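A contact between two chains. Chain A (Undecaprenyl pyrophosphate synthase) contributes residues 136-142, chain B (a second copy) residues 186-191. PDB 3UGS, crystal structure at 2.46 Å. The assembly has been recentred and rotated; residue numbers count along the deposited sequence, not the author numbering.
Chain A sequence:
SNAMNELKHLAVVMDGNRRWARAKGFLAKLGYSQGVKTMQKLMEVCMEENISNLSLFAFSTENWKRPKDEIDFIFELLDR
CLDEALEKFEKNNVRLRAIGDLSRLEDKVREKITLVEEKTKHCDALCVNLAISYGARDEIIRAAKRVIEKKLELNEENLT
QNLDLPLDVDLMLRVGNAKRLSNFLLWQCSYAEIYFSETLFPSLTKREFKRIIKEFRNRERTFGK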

# COMPACT_ATOMS: atom_id res chain seq x y z
N ALA A 136 -7.26 6.15 2.73
CA ALA A 136 -6.39 5.42 3.71
C ALA A 136 -5.64 6.40 4.55
O ALA A 136 -5.50 6.25 5.74
CB ALA A 136 -5.41 4.48 3.02
N ARG A 137 -5.16 7.43 3.89
CA ARG A 137 -4.36 8.45 4.57
C ARG A 137 -5.22 9.14 5.64
O ARG A 137 -4.81 9.35 6.75
CB ARG A 137 -3.77 9.48 3.60
CG ARG A 137 -2.53 9.00 2.86
CD ARG A 137 -2.09 10.02 1.82
NE ARG A 137 -0.91 9.60 1.03
CZ ARG A 137 -0.14 10.45 0.34
NH1 ARG A 137 -0.41 11.72 0.35
NH2 ARG A 137 0.89 10.01 -0.36
N ASP A 138 -6.43 9.45 5.24
CA ASP A 138 -7.44 10.09 6.11
C ASP A 138 -7.81 9.15 7.24
O ASP A 138 -7.89 9.53 8.37
CB ASP A 138 -8.68 10.51 5.28
CG ASP A 138 -9.88 10.98 6.15
OD1 ASP A 138 -9.88 12.12 6.61
OD2 ASP A 138 -10.88 10.23 6.32
N GLU A 139 -8.03 7.88 6.91
CA GLU A 139 -8.36 6.87 7.95
C GLU A 139 -7.23 6.84 8.99
O GLU A 139 -7.41 6.89 10.22
CB GLU A 139 -8.55 5.50 7.35
CG GLU A 139 -9.15 4.49 8.34
CD GLU A 139 -8.95 3.02 7.92
OE1 GLU A 139 -8.18 2.72 6.93
OE2 GLU A 139 -9.55 2.14 8.61
N ILE A 140 -6.02 6.83 8.47
CA ILE A 140 -4.81 6.79 9.32
C ILE A 140 -4.72 7.99 10.28
O ILE A 140 -4.40 7.87 11.47
CB ILE A 140 -3.52 6.66 8.52
CG1 ILE A 140 -3.46 5.27 7.84
CG2 ILE A 140 -2.30 6.86 9.41
CD1 ILE A 140 -2.24 5.07 6.97
N ILE A 141 -5.03 9.16 9.75
CA ILE A 141 -5.03 10.43 10.55
C ILE A 141 -6.10 10.38 11.63
O ILE A 141 -5.89 10.72 12.77
CB ILE A 141 -5.21 11.70 9.70
CG1 ILE A 141 -3.85 12.39 9.50
CG2 ILE A 141 -5.98 12.77 10.49
CD1 ILE A 141 -2.82 11.71 8.67
N ARG A 142 -7.26 9.92 11.23
CA ARG A 142 -8.40 9.79 12.13
C ARG A 142 -8.11 8.78 13.24
O ARG A 142 -8.53 8.92 14.38
CB ARG A 142 -9.71 9.44 11.38
CG ARG A 142 -10.14 10.57 10.42
CD ARG A 142 -11.57 10.55 9.91
NE ARG A 142 -11.68 9.53 8.86
CZ ARG A 142 -12.11 8.30 9.05
NH1 ARG A 142 -12.08 7.42 8.04
NH2 ARG A 142 -12.58 7.94 10.23
N LEU B 186 4.36 2.82 2.32
CA LEU B 186 2.89 2.61 2.10
C LEU B 186 2.21 3.95 1.84
O LEU B 186 1.46 4.13 0.90
CB LEU B 186 2.20 1.95 3.31
CG LEU B 186 2.65 0.53 3.74
CD1 LEU B 186 1.80 0.01 4.93
CD2 LEU B 186 2.60 -0.49 2.61
N TRP B 187 2.47 4.87 2.75
CA TRP B 187 1.88 6.20 2.72
C TRP B 187 2.22 6.91 1.41
O TRP B 187 1.36 7.51 0.73
CB TRP B 187 2.39 7.00 3.90
CG TRP B 187 1.82 8.39 3.95
CD1 TRP B 187 2.20 9.48 3.19
CD2 TRP B 187 0.75 8.87 4.82
NE1 TRP B 187 1.45 10.58 3.51
CE2 TRP B 187 0.54 10.28 4.47
CE3 TRP B 187 -0.05 8.30 5.80
CZ2 TRP B 187 -0.42 11.07 5.10
CZ3 TRP B 187 -1.04 9.09 6.42
CH2 TRP B 187 -1.22 10.45 6.08
N GLN B 188 3.48 6.81 1.05
CA GLN B 188 4.03 7.44 -0.16
C GLN B 188 3.46 6.80 -1.45
O GLN B 188 3.47 7.42 -2.54
CB GLN B 188 5.55 7.42 -0.17
CG GLN B 188 6.20 8.20 0.96
CD GLN B 188 6.46 7.35 2.21
OE1 GLN B 188 5.80 6.34 2.46
NE2 GLN B 188 7.47 7.74 3.00
N CYS B 189 2.93 5.59 -1.30
CA CYS B 189 2.45 4.78 -2.43
C CYS B 189 0.99 4.86 -2.74
O CYS B 189 0.49 4.08 -3.59
CB CYS B 189 2.80 3.29 -2.23
SG CYS B 189 4.48 2.85 -2.74
N SER B 190 0.27 5.76 -2.05
CA SER B 190 -1.21 5.74 -2.10
C SER B 190 -1.60 5.74 -3.55
O SER B 190 -2.51 5.02 -3.94
CB SER B 190 -1.95 6.88 -1.36
OG SER B 190 -1.63 8.19 -1.84
N TYR B 191 -0.93 6.57 -4.35
CA TYR B 191 -1.18 6.58 -5.82
C TYR B 191 -0.07 6.07 -6.71
O TYR B 191 -0.09 6.26 -7.91
CB TYR B 191 -1.65 7.95 -6.31
CG TYR B 191 -3.09 8.15 -5.90
CD1 TYR B 191 -4.11 7.60 -6.64
CD2 TYR B 191 -3.41 8.80 -4.72
CE1 TYR B 191 -5.42 7.71 -6.24
CE2 TYR B 191 -4.72 8.94 -4.32
CZ TYR B 191 -5.73 8.36 -5.06
OH TYR B 191 -7.04 8.53 -4.67

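Arg A137 uses one residue, Trp B187, in two ways at once: its guanidinium lies flat on the indole while its N-H groups bond to the backbone carbonyl of that same tryptophan. The planes of guanidinium and ring are 11° apart and their centres 4.0 Å, a cation-pi arrangement that sets a delocalised positive charge against the electron-rich face of the indole. The closest side-chain approach of the pair is Arg A137 CZ to Trp B187 NE1, 3.5 Å. The aliphatic part of the arginine joins in, for Arg A137 CG sits 3.5 Å from the centroid of the six-membered ring of Trp B187 and only 5° off the ring normal, so its C-H bonds meet the pi cloud over the face.

From this position Arg A137 NH2 donates a hydrogen bond to Trp B187 O at 2.8 Å, with an angle of 142° at the hydrogen. Arg A137 NE reaches the same oxygen at 3.1 Å, but its angle of 132° makes that bond weak. The carbonyl also accepts a weak backbone bond within its own chain, from Ser B190 N to Trp B187 O at 3.5 Å. Ser B190 covers the guanidinium face opposite the indole. Its OG lies 3.3 Å from Arg A137 NE and 3.4 Å from Arg A137 NH2, yet the angles are poor and neither approach is a hydrogen bond; the hydroxyl packs over the flat group, which is thus enclosed between serine and tryptophan.

Chain A presents a regular helix, held by bonds such as Ile A141 N to Arg A137 O (3.0 Å). Chain B answers with a compact turn, in which Cys B189 N bonds to Leu B186 O at 3.0 Å. The backbones come nearest at Arg A137 CA and Trp B187 CA, still 6.9 Å apart. Arg A137 spans this distance with an extended chain, chi1 m followed by chi2 and chi3 both t, its CA-to-CB bond pointing toward chain B. Trp B187 starts sideways, but with chi1 t its ring comes nearer the helix.

Two isoleucines meet the edge of that ring, near its plane. Ile A141 CD1 approaches Trp B187 CH2 to 3.3 Å, a tight apolar contact, and Ile A140 CG2 lies 3.9 Å from Trp B187 CZ3. Away from the contact, a salt bridge from Arg A142 NE to Asp A138 OD2, at 2.8 Å, links successive turns of the helix.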